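Local coordinates for TCP pilus virulence regulatory protein (Vibrio cholerae, PDB 4MLO) that activates transcription as an AraC-family regulator of the TCP pilus virulence system and holds a palmitoleic acid, which probably regulates its binding to DNA, at residues A[24-29]-A[64-69]; A[31-36]-A[57-62]; A[180-185]-A[219-224]; A[106-111]-A[160-165]. One frame throughout, in Å; residues are numbered along the deposited sequence. Where two conformers were deposited one is given.

Contacts 1 and 2 belong to the cupin-like domain and lie side by side, centres about 13 Å apart, with contact 2 nested in the loop that contact 1 closes. Both line the palmitoleic acid pocket: contact 1 brings Leu25 and Phe69, contact 2 brings Lys31, Phe33 and Leu61. Contact 3 lies across the chain's centre from contact 2, their centres about 25 Å apart, yet its helix touches contact 1, where Ser223 OG and Tyr26 O, 2.6 Å apart, probably share a hydrogen bond. Contact 4 is remote from contact 3, with nearest atoms about 15 Å apart, but meets contact 2 through the side chain of Lys62.

Contact 1: A[24-29]-A[64-69]; sequences NLYIND and NSIQRF
Leu25 and Gln67 form an antiparallel hydrogen-bonded pair, Gln67 N giving to Leu25 O at 2.8 Å, and Tyr26 faces Ile66 in the non-hydrogen-bonded pair that follows. Beyond the regular strand, Ile27 N still bonds to Ser65 O and Asn64 N to Ile27 O. On the side of Tyr26 and Ile66, the phenol and the Asn64 amide run alongside each other, planes 30° apart, and Tyr26 OH donates to Asn64 OD1 at 2.7 Å, almost in line with its C=O. Ile66 CD1 sits at the edge of the same ring, 3.7 Å from Tyr26 CD1. At the other end Asn24 and Leu25 both face Gln67, a G1 beta bulge on an edge strand, 19-26, of the four-stranded sheet of the cupin-like domain, where the chain turns a corner. Asn24 takes positive phi at the bulge; its OD1 lies 2.7 Å from Arg68 NH2, a weak bond, with the amide and guanidinium planes 80° apart; Arg68 is gripped more firmly by Asn46 and the carbonyl of Arg209. On the side of Leu25 and Gln67, Ile27 CG1 lies 3.6 Å from Gln67 CG. In the Gln67 chain the bend at chi2 (-73°) turns CD back, and NE2 donates to Ser65 OG at 2.9 Å, while that hydroxyl bonds in turn to the carbonyl of Lys62. Leu25 and Phe69 touch the bound palmitoleic acid.

Contact 2: A[31-36]-A[57-62]; sequences KMFWID and SIILLK. With PAM (palmitoleic acid), chain E.
Phe33 and Ile59 pack side by side at the centre, Ile59 CB standing over one face of the ring, 3.7 Å from its centroid, in a CH-pi contact. The opposite face carries the fatty acid: PAM C7 lies 3.5 Å from Phe33 CD1, toward the rim, and the ring is thus held between Ile59 and the ligand. The two segments are inner strands of the five-stranded antiparallel sheet of the cupin-like domain, and on this side they form a wall of the pocket, with Leu61 CD1 at the edge of the Phe33 ring and close to PAM C6. Met32, Trp34, Ile58 and Leu60 lie on the other side, where Trp34 and Ile58 pack on helix 121-131. There Ile58 CD1 reaches 3.7 Å from Trp34 CE3, and Ile58 CG2 meets Met32 CE, which the bend at chi3 (68°) sets in place. Paired backbone bonds join Lys31 with Leu61 and Phe33 with Ile59; past them the strands part, and a water spans Ile35 N and Ser57 O. At the polar edge Lys31 runs out extended to CE, then bends at chi4, and its ammonium meets the carboxylate that Tyr12 and Lys230 also bind. Thr85 OG1 is a further partner of Lys31 NZ, which donates to PAM O2 at 2.9 Å.

Contact 3: A[180-185]-A[219-224]; sequences SDITRN and SIRISY
Ile182 lays its CG2 methyl over one face of the Tyr224 ring, 4.0 Å from the centroid and 16° off the ring normal, a CH-pi contact displaced toward the rim near CZ. Its other branch has CG1 anti to the backbone N (chi1 -170°) and ends in CD1, which reaches Ile220 CG2 at 3.8 Å and lies just as far from Arg221 CG. One isoleucine therefore touches three side chains of helix 213-230, with Ile220 and Tyr224 a turn apart. The Arg221 chain slides past Ile182 in the opposite direction, extended from CG to NE, and brings its guanidinium to the backbone of the loop. There it grips a single atom side-on: NE donates to Ile182 O at 2.9 Å and NH2 donates to Ile182 O at 3.0 Å. The oxygen lies within 4° of the guanidinium plane. Arg184 O also comes to 2.7 Å from NH2 of Arg221. The loop bends here in a type I beta turn from Asp181 to Arg184, closed by Arg184 N bonding to Asp181 O, and links helix 170-180 to helix 188-195; Arg184 reaches on to Glu194 in a salt bridge. Helix 213-230 is probably the long helix that, as in AraC relatives, joins the two helix-turn-helix motifs of the DNA-binding domain; Phe245 packs against Arg221 and Ile222. NE and NH2 both converge on one backbone carbonyl, a grip of charge on dipole: the positive guanidinium would polarise the Ile182 carbonyl, and the two bonds fix the group's rotation against the loop, while the arginine's apolar carbons help enclose the isoleucine.

Contact 4: A[106-111]-A[160-165]; sequences NLYSEN and NSIFIT
Tyr108 meets Asn160 obliquely, ring and amide planes 73° apart, and ND2 of Asn160 comes to the ring's edge, 3.3 Å from Tyr108 CD1. CG of Asn160, anti to the backbone N (chi1 -158°), sits beside the tyrosine, 3.6 Å from Tyr108 CD1. Ile162 crosses Tyr108 at about a right angle from further along the chain, with its CD1 4.0 Å from Tyr108 CB. Nearer its CG1, Ile162 has the Glu110 chain alongside, pointing the same way, Glu110 CG 4.0 Å from Ile162 CG1. The two backbones form a single bridge at Ser109 and Ser161. Ser109 N donates to Asn160 O at 2.8 Å, and Ile162 N donates to Ser109 O at 2.7 Å, nearly straight onto that carbonyl with a C=O...N angle of 176°. The hydroxyls of Ser109 and Ser161 also approach each other, OG to OG 3.2 Å, and Ser161 OG bonds to the carbonyl of Tyr159. Asn160, with positive phi, is the C-prime residue of the Schellman motif that ends helix 141-159; its own carbonyl, turned off the helix, is the one Ser109 takes up. The bridge thus ties the loop that leads from helix 102-106 into strand 114-118 to the chain leaving helix 141-159 for helix 170-180, and the Tyr108 side chain packs on Glu156 and Lys157 in the last turn of helix 141-159.

Contact 1: A[24-29]-A[64-69]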
# COMPACT_ATOMS: atom_id res chain seq x y z
N ASN A 24 3.78 -2.61 10.76
CA ASN A 24 2.40 -3.03 10.68
C ASN A 24 1.57 -1.99 9.92
O ASN A 24 0.42 -1.70 10.27
CB ASN A 24 1.83 -3.32 12.06
CG ASN A 24 2.36 -4.65 12.64
OD1 ASN A 24 2.95 -5.46 11.90
ND2 ASN A 24 2.18 -4.84 13.93
N LEU A 25 2.12 -1.55 8.79
CA LEU A 25 1.43 -0.67 7.85
C LEU A 25 0.54 -1.52 6.94
O LEU A 25 1.05 -2.29 6.11
CB LEU A 25 2.43 0.13 7.02
CG LEU A 25 1.84 1.12 6.01
CD1 LEU A 25 1.18 2.27 6.78
CD2 LEU A 25 2.89 1.61 4.98
N TYR A 26 -0.78 -1.34 7.08
CA TYR A 26 -1.79 -2.00 6.24
C TYR A 26 -1.92 -1.27 4.91
O TYR A 26 -2.12 -0.05 4.86
CB TYR A 26 -3.15 -2.05 6.95
CG TYR A 26 -4.28 -2.52 6.06
CD1 TYR A 26 -4.43 -3.86 5.74
CD2 TYR A 26 -5.15 -1.61 5.52
CE1 TYR A 26 -5.47 -4.26 4.88
CE2 TYR A 26 -6.13 -1.99 4.69
CZ TYR A 26 -6.28 -3.30 4.35
OH TYR A 26 -7.32 -3.57 3.48
N ILE A 27 -1.82 -2.02 3.83
CA ILE A 27 -1.83 -1.45 2.48
C ILE A 27 -3.27 -1.56 2.01
O ILE A 27 -3.74 -2.63 1.63
CB ILE A 27 -0.85 -2.17 1.55
CG1 ILE A 27 0.57 -2.11 2.12
CG2 ILE A 27 -0.90 -1.54 0.20
CD1 ILE A 27 1.09 -0.69 2.38
N ASN A 28 -3.99 -0.43 2.02
CA ASN A 28 -5.44 -0.40 1.77
C ASN A 28 -5.76 -0.60 0.30
O ASN A 28 -6.85 -1.09 -0.04
CB ASN A 28 -6.02 0.93 2.23
CG ASN A 28 -7.52 0.94 2.15
OD1 ASN A 28 -8.16 0.24 2.90
ND2 ASN A 28 -8.09 1.72 1.23
N ASP A 29 -4.85 -0.19 -0.58
CA ASP A 29 -4.99 -0.28 -2.03
C ASP A 29 -3.60 -0.52 -2.62
O ASP A 29 -2.60 -0.21 -1.98
CB ASP A 29 -5.58 0.99 -2.63
CG ASP A 29 -7.09 1.04 -2.46
OD1 ASP A 29 -7.77 0.13 -3.00
OD2 ASP A 29 -7.57 1.95 -1.78
N ASN A 64 -3.74 -5.32 0.88
CA ASN A 64 -4.05 -6.13 2.06
C ASN A 64 -2.82 -6.72 2.71
O ASN A 64 -2.92 -7.53 3.62
CB ASN A 64 -5.05 -7.25 1.76
CG ASN A 64 -6.41 -6.72 1.39
OD1 ASN A 64 -6.88 -5.72 1.93
ND2 ASN A 64 -7.03 -7.34 0.40
N SER A 65 -1.63 -6.30 2.28
CA SER A 65 -0.45 -6.76 2.97
C SER A 65 -0.23 -5.91 4.23
O SER A 65 -0.77 -4.82 4.37
CB SER A 65 0.78 -6.69 2.06
OG SER A 65 1.06 -5.35 1.65
N ILE A 66 0.58 -6.43 5.13
CA ILE A 66 0.98 -5.74 6.36
C ILE A 66 2.48 -5.57 6.29
O ILE A 66 3.23 -6.55 6.43
CB ILE A 66 0.56 -6.51 7.62
CG1 ILE A 66 -0.95 -6.67 7.70
CG2 ILE A 66 1.11 -5.81 8.89
CD1 ILE A 66 -1.72 -5.40 7.74
N GLN A 67 2.93 -4.34 6.07
CA GLN A 67 4.32 -4.06 5.76
C GLN A 67 5.14 -3.68 6.99
O GLN A 67 4.66 -3.02 7.91
CB GLN A 67 4.39 -2.93 4.73
CG GLN A 67 3.74 -3.26 3.39
CD GLN A 67 4.55 -4.23 2.57
OE1 GLN A 67 5.74 -4.39 2.77
NE2 GLN A 67 3.90 -4.87 1.58
N ARG A 68 6.40 -4.13 6.98
CA ARG A 68 7.42 -3.73 7.96
C ARG A 68 8.70 -3.45 7.20
O ARG A 68 9.42 -4.39 6.85
CB ARG A 68 7.66 -4.83 9.00
CG ARG A 68 6.43 -5.18 9.79
CD ARG A 68 6.63 -6.42 10.65
NE ARG A 68 5.35 -6.85 11.18
CZ ARG A 68 4.55 -7.76 10.62
NH1 ARG A 68 4.88 -8.41 9.53
NH2 ARG A 68 3.41 -8.02 11.21
N PHE A 69 9.02 -2.17 6.99
CA PHE A 69 10.20 -1.84 6.21
C PHE A 69 10.64 -0.44 6.56
O PHE A 69 9.88 0.35 7.14
CB PHE A 69 9.97 -1.98 4.70
CG PHE A 69 9.07 -0.94 4.08
CD1 PHE A 69 7.70 -1.16 4.00
CD2 PHE A 69 9.57 0.22 3.50
CE1 PHE A 69 6.87 -0.25 3.40
CE2 PHE A 69 8.75 1.15 2.90
CZ PHE A 69 7.38 0.91 2.83

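Contact 2: A[31-36]-A[57-62]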
# COMPACT_ATOMS: atom_id res chain seq x y z
N LYS A 31 -0.15 -0.11 -4.24
CA LYS A 31 0.72 1.07 -4.24
C LYS A 31 1.99 0.82 -5.02
O LYS A 31 2.51 -0.29 -5.07
CB LYS A 31 1.09 1.52 -2.81
CG LYS A 31 -0.06 2.19 -2.10
CD LYS A 31 0.28 2.60 -0.71
CE LYS A 31 -0.96 2.97 0.05
NZ LYS A 31 -1.42 4.32 -0.34
N MET A 32 2.52 1.89 -5.61
CA MET A 32 3.81 1.86 -6.27
C MET A 32 4.56 3.10 -5.81
O MET A 32 3.95 4.16 -5.65
CB MET A 32 3.67 1.84 -7.79
CG MET A 32 2.88 0.65 -8.31
SD MET A 32 2.44 0.77 -10.09
CE MET A 32 4.05 0.62 -10.83
N PHE A 33 5.86 2.97 -5.53
CA PHE A 33 6.60 4.17 -5.18
C PHE A 33 8.03 4.08 -5.69
O PHE A 33 8.54 3.01 -6.01
CB PHE A 33 6.57 4.48 -3.67
CG PHE A 33 7.37 3.55 -2.80
CD1 PHE A 33 6.75 2.48 -2.15
CD2 PHE A 33 8.73 3.76 -2.57
CE1 PHE A 33 7.48 1.65 -1.31
CE2 PHE A 33 9.46 2.93 -1.73
CZ PHE A 33 8.83 1.87 -1.10
N TRP A 34 8.66 5.26 -5.80
CA TRP A 34 10.04 5.37 -6.26
C TRP A 34 10.56 6.75 -5.92
O TRP A 34 9.79 7.70 -5.73
CB TRP A 34 10.16 5.12 -7.77
CG TRP A 34 9.48 6.15 -8.59
CD1 TRP A 34 10.06 7.25 -9.16
CD2 TRP A 34 8.09 6.20 -8.95
NE1 TRP A 34 9.11 7.98 -9.83
CE2 TRP A 34 7.90 7.36 -9.72
CE3 TRP A 34 6.98 5.39 -8.66
CZ2 TRP A 34 6.65 7.72 -10.24
CZ3 TRP A 34 5.75 5.75 -9.18
CH2 TRP A 34 5.60 6.91 -9.95
N ILE A 35 11.88 6.86 -5.86
CA ILE A 35 12.56 8.12 -5.57
C ILE A 35 12.90 8.81 -6.88
O ILE A 35 13.04 8.16 -7.93
CB ILE A 35 13.81 7.86 -4.70
CG1 ILE A 35 14.87 7.06 -5.47
CG2 ILE A 35 13.42 7.14 -3.39
CD1 ILE A 35 16.16 6.81 -4.69
N ASP A 36 13.03 10.14 -6.85
CA ASP A 36 13.21 10.90 -8.08
C ASP A 36 14.67 11.17 -8.42
O ASP A 36 14.96 11.68 -9.50
CB ASP A 36 12.46 12.23 -8.01
CG ASP A 36 13.12 13.22 -7.06
OD1 ASP A 36 13.92 12.80 -6.20
OD2 ASP A 36 12.82 14.42 -7.18
N SER A 57 14.05 2.50 -9.89
CA SER A 57 13.58 1.35 -9.12
C SER A 57 12.14 1.61 -8.67
O SER A 57 11.89 2.55 -7.91
CB SER A 57 14.47 1.12 -7.90
OG SER A 57 15.85 0.98 -8.23
N ILE A 58 11.21 0.76 -9.10
CA ILE A 58 9.82 0.84 -8.66
C ILE A 58 9.59 -0.23 -7.60
O ILE A 58 9.88 -1.41 -7.84
CB ILE A 58 8.85 0.63 -9.84
CG1 ILE A 58 9.14 1.58 -11.00
CG2 ILE A 58 7.39 0.79 -9.36
CD1 ILE A 58 9.00 3.03 -10.67
N ILE A 59 9.03 0.18 -6.46
CA ILE A 59 8.61 -0.74 -5.41
C ILE A 59 7.10 -0.86 -5.49
O ILE A 59 6.38 0.15 -5.51
CB ILE A 59 9.04 -0.26 -4.02
CG1 ILE A 59 10.56 0.05 -4.01
CG2 ILE A 59 8.69 -1.31 -2.99
CD1 ILE A 59 11.43 -1.14 -4.27
N LEU A 60 6.61 -2.09 -5.55
CA LEU A 60 5.19 -2.36 -5.59
C LEU A 60 4.77 -2.99 -4.28
O LEU A 60 5.37 -3.98 -3.85
CB LEU A 60 4.86 -3.29 -6.75
CG LEU A 60 5.15 -2.77 -8.16
CD1 LEU A 60 6.61 -3.04 -8.57
CD2 LEU A 60 4.18 -3.34 -9.15
N LEU A 61 3.68 -2.49 -3.70
CA LEU A 61 3.17 -3.03 -2.44
C LEU A 61 1.79 -3.61 -2.68
O LEU A 61 0.90 -2.94 -3.23
CB LEU A 61 3.11 -1.95 -1.34
CG LEU A 61 4.43 -1.22 -1.02
CD1 LEU A 61 4.18 -0.20 0.07
CD2 LEU A 61 5.49 -2.20 -0.59
N LYS A 62 1.60 -4.87 -2.26
CA LYS A 62 0.36 -5.58 -2.54
C LYS A 62 -0.76 -5.15 -1.60
O LYS A 62 -0.56 -4.98 -0.39
CB LYS A 62 0.58 -7.09 -2.43
CG LYS A 62 -0.58 -7.88 -2.94
CD LYS A 62 -0.47 -9.33 -2.56
CE LYS A 62 0.77 -9.93 -3.08
NZ LYS A 62 0.73 -11.41 -2.83
C1 PAM E . 0.72 6.77 1.88
O1 PAM E . 0.92 7.72 1.07
O2 PAM E . -0.21 5.95 1.69
C2 PAM E . 1.57 6.63 3.11
C3 PAM E . 2.28 5.27 3.16
C4 PAM E . 3.18 5.12 1.94
C5 PAM E . 3.98 3.82 1.96
C6 PAM E . 4.75 3.63 0.65
C7 PAM E . 5.80 4.72 0.41
C8 PAM E . 6.94 4.61 1.40
C9 PAM E . 7.96 5.73 1.24
C10 PAM E . 7.76 6.99 1.64
C11 PAM E . 6.45 7.45 2.28
C12 PAM E . 6.64 8.57 3.30
C13 PAM E . 5.35 8.68 4.11
C14 PAM E . 5.49 9.40 5.44
C15 PAM E . 6.52 8.75 6.35
C16 PAM E . 6.25 9.03 7.81
O HOH W 1 13.21 4.23 -6.43

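Contact 3: A[180-185]-A[219-224]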
# COMPACT_ATOMS: atom_id res chain seq x y z
N SER A 180 -16.06 -1.74 5.89
CA SER A 180 -17.46 -1.38 5.71
C SER A 180 -18.08 -0.73 6.94
O SER A 180 -19.15 -0.11 6.83
CB SER A 180 -18.25 -2.63 5.32
OG SER A 180 -18.56 -3.48 6.43
N ASP A 181 -17.45 -0.87 8.11
CA ASP A 181 -17.93 -0.29 9.35
C ASP A 181 -16.73 -0.13 10.27
O ASP A 181 -16.57 -0.90 11.21
CB ASP A 181 -19.02 -1.16 9.95
CG ASP A 181 -19.80 -0.49 11.03
OD1 ASP A 181 -19.43 0.60 11.52
OD2 ASP A 181 -20.80 -1.11 11.47
N ILE A 182 -15.89 0.86 9.95
CA ILE A 182 -14.56 0.94 10.54
C ILE A 182 -14.60 1.16 12.05
O ILE A 182 -13.65 0.78 12.76
CB ILE A 182 -13.79 2.06 9.82
CG1 ILE A 182 -12.31 2.06 10.18
CG2 ILE A 182 -14.37 3.42 10.15
CD1 ILE A 182 -11.59 0.81 9.71
N THR A 183 -15.69 1.79 12.59
CA THR A 183 -15.79 2.09 14.01
C THR A 183 -16.45 0.98 14.80
O THR A 183 -16.48 1.06 16.03
CB THR A 183 -16.55 3.43 14.28
OG1 THR A 183 -17.96 3.30 14.01
CG2 THR A 183 -16.01 4.55 13.47
N ARG A 184 -16.95 -0.04 14.13
CA ARG A 184 -17.57 -1.13 14.86
C ARG A 184 -16.57 -1.76 15.81
O ARG A 184 -15.36 -1.85 15.50
CB ARG A 184 -18.12 -2.16 13.87
CG ARG A 184 -18.80 -3.36 14.52
CD ARG A 184 -19.55 -4.14 13.45
NE ARG A 184 -19.95 -5.44 13.99
CZ ARG A 184 -20.61 -6.37 13.30
NH1 ARG A 184 -20.98 -6.15 12.05
NH2 ARG A 184 -20.89 -7.53 13.89
N ASN A 185 -17.09 -2.27 16.95
CA ASN A 185 -16.25 -2.87 17.99
C ASN A 185 -15.97 -4.33 17.60
O ASN A 185 -16.43 -5.29 18.24
CB ASN A 185 -16.86 -2.75 19.39
CG ASN A 185 -17.12 -1.30 19.81
OD1 ASN A 185 -18.20 -0.96 20.28
ND2 ASN A 185 -16.10 -0.43 19.65
N SER A 219 -4.35 -1.47 12.47
CA SER A 219 -3.63 -1.15 11.25
C SER A 219 -4.57 -0.66 10.16
O SER A 219 -4.27 0.30 9.46
CB SER A 219 -2.80 -2.36 10.78
OG SER A 219 -3.54 -3.37 10.10
N ILE A 220 -5.73 -1.30 10.00
CA ILE A 220 -6.71 -0.85 9.02
C ILE A 220 -7.23 0.53 9.38
O ILE A 220 -7.40 1.40 8.50
CB ILE A 220 -7.85 -1.88 8.91
CG1 ILE A 220 -7.28 -3.22 8.40
CG2 ILE A 220 -9.00 -1.35 8.00
CD1 ILE A 220 -8.29 -4.33 8.53
N ARG A 221 -7.43 0.79 10.68
CA ARG A 221 -7.88 2.11 11.14
C ARG A 221 -6.83 3.19 10.90
O ARG A 221 -7.18 4.32 10.56
CB ARG A 221 -8.27 2.06 12.61
CG ARG A 221 -9.56 1.27 12.87
CD ARG A 221 -9.96 1.27 14.35
NE ARG A 221 -11.32 0.72 14.49
CZ ARG A 221 -11.80 0.11 15.55
NH1 ARG A 221 -11.09 -0.08 16.64
NH2 ARG A 221 -13.06 -0.36 15.49
N ILE A 222 -5.54 2.87 11.02
CA ILE A 222 -4.52 3.89 10.71
C ILE A 222 -4.56 4.24 9.24
O ILE A 222 -4.42 5.42 8.84
CB ILE A 222 -3.12 3.41 11.14
CG1 ILE A 222 -2.95 3.38 12.67
CG2 ILE A 222 -1.97 4.28 10.51
CD1 ILE A 222 -3.15 4.72 13.38
N SER A 223 -4.69 3.25 8.38
CA SER A 223 -4.71 3.57 6.97
C SER A 223 -5.96 4.35 6.60
O SER A 223 -5.91 5.22 5.73
CB SER A 223 -4.52 2.29 6.17
OG SER A 223 -3.19 1.81 6.40
N TYR A 224 -7.08 4.13 7.31
CA TYR A 224 -8.25 4.97 7.14
C TYR A 224 -7.96 6.42 7.54
O TYR A 224 -8.31 7.36 6.82
CB TYR A 224 -9.41 4.36 7.95
CG TYR A 224 -10.77 4.96 7.75
CD1 TYR A 224 -11.18 6.03 8.48
CD2 TYR A 224 -11.69 4.34 6.91
CE1 TYR A 224 -12.46 6.57 8.32
CE2 TYR A 224 -12.98 4.89 6.74
CZ TYR A 224 -13.33 6.03 7.45
OH TYR A 224 -14.59 6.60 7.34

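Contact 4: A[106-111]-A[160-165]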
# COMPACT_ATOMS: atom_id res chain seq x y z
N ASN A 106 -2.14 -19.11 -12.41
CA ASN A 106 -2.39 -20.15 -11.43
C ASN A 106 -1.13 -20.92 -11.06
O ASN A 106 -1.10 -21.57 -10.01
CB ASN A 106 -3.45 -21.13 -11.93
CG ASN A 106 -4.84 -20.57 -11.79
OD1 ASN A 106 -5.09 -19.67 -10.98
ND2 ASN A 106 -5.78 -21.11 -12.57
N LEU A 107 -0.08 -20.85 -11.88
CA LEU A 107 1.19 -21.47 -11.53
C LEU A 107 2.03 -20.62 -10.56
O LEU A 107 2.96 -21.14 -9.95
CB LEU A 107 1.99 -21.75 -12.80
CG LEU A 107 1.38 -22.84 -13.70
CD1 LEU A 107 2.09 -22.95 -15.05
CD2 LEU A 107 1.42 -24.17 -13.00
N TYR A 108 1.72 -19.34 -10.42
CA TYR A 108 2.51 -18.44 -9.60
C TYR A 108 2.20 -18.60 -8.10
O TYR A 108 1.07 -18.93 -7.71
CB TYR A 108 2.23 -16.99 -10.01
CG TYR A 108 2.67 -16.57 -11.40
CD1 TYR A 108 3.65 -17.29 -12.10
CD2 TYR A 108 2.12 -15.44 -12.01
CE1 TYR A 108 4.08 -16.89 -13.36
CE2 TYR A 108 2.55 -15.03 -13.28
CZ TYR A 108 3.53 -15.76 -13.94
OH TYR A 108 3.96 -15.37 -15.20
N SER A 109 3.20 -18.33 -7.26
CA SER A 109 3.02 -18.32 -5.81
C SER A 109 2.38 -17.00 -5.35
O SER A 109 2.24 -16.05 -6.10
CB SER A 109 4.36 -18.56 -5.12
OG SER A 109 5.13 -17.37 -5.10
N GLU A 110 1.98 -16.95 -4.07
CA GLU A 110 1.20 -15.82 -3.56
C GLU A 110 1.79 -15.24 -2.28
O GLU A 110 1.07 -14.66 -1.47
CB GLU A 110 -0.24 -16.24 -3.30
CG GLU A 110 -0.94 -16.86 -4.49
CD GLU A 110 -2.44 -16.98 -4.27
OE1 GLU A 110 -2.93 -18.13 -4.15
OE2 GLU A 110 -3.11 -15.93 -4.23
N ASN A 111 3.10 -15.37 -2.08
CA ASN A 111 3.70 -15.00 -0.81
C ASN A 111 4.28 -13.59 -0.79
O ASN A 111 4.16 -12.90 0.22
CB ASN A 111 4.80 -16.00 -0.44
CG ASN A 111 4.26 -17.42 -0.32
OD1 ASN A 111 3.13 -17.63 0.13
ND2 ASN A 111 5.07 -18.39 -0.73
N ASN A 160 7.56 -15.01 -10.36
CA ASN A 160 6.66 -16.16 -10.39
C ASN A 160 5.64 -16.05 -9.25
O ASN A 160 5.37 -17.02 -8.53
CB ASN A 160 7.44 -17.47 -10.30
CG ASN A 160 6.68 -18.65 -10.84
OD1 ASN A 160 6.19 -19.49 -10.09
ND2 ASN A 160 6.60 -18.73 -12.17
N SER A 161 5.11 -14.83 -9.06
CA SER A 161 4.29 -14.48 -7.90
C SER A 161 3.11 -13.61 -8.30
O SER A 161 3.24 -12.72 -9.14
CB SER A 161 5.10 -13.70 -6.84
OG SER A 161 6.09 -14.52 -6.25
N ILE A 162 1.98 -13.83 -7.63
CA ILE A 162 0.78 -13.04 -7.85
C ILE A 162 0.96 -11.67 -7.22
O ILE A 162 1.35 -11.57 -6.04
CB ILE A 162 -0.45 -13.75 -7.27
CG1 ILE A 162 -0.76 -15.05 -8.03
CG2 ILE A 162 -1.68 -12.83 -7.28
CD1 ILE A 162 -1.16 -14.86 -9.47
N PHE A 163 0.69 -10.62 -7.98
CA PHE A 163 0.56 -9.27 -7.44
C PHE A 163 -0.92 -8.89 -7.33
O PHE A 163 -1.38 -8.56 -6.24
CB PHE A 163 1.32 -8.26 -8.30
CG PHE A 163 1.30 -6.86 -7.73
CD1 PHE A 163 0.71 -5.81 -8.44
CD2 PHE A 163 1.84 -6.60 -6.47
CE1 PHE A 163 0.67 -4.54 -7.92
CE2 PHE A 163 1.79 -5.30 -5.94
CZ PHE A 163 1.22 -4.29 -6.68
N ILE A 164 -1.67 -9.00 -8.42
CA ILE A 164 -3.11 -8.70 -8.37
C ILE A 164 -3.83 -9.94 -7.84
O ILE A 164 -4.08 -10.91 -8.56
CB ILE A 164 -3.67 -8.26 -9.73
CG1 ILE A 164 -2.86 -7.07 -10.29
CG2 ILE A 164 -5.16 -7.91 -9.60
CD1 ILE A 164 -2.81 -5.85 -9.35
N THR A 165 -4.21 -9.87 -6.58
CA THR A 165 -4.81 -10.99 -5.87
C THR A 165 -6.21 -11.24 -6.38
O THR A 165 -6.90 -10.34 -6.85
CB THR A 165 -4.85 -10.71 -4.37
OG1 THR A 165 -3.51 -10.48 -3.92
CG2 THR A 165 -5.43 -11.87 -3.61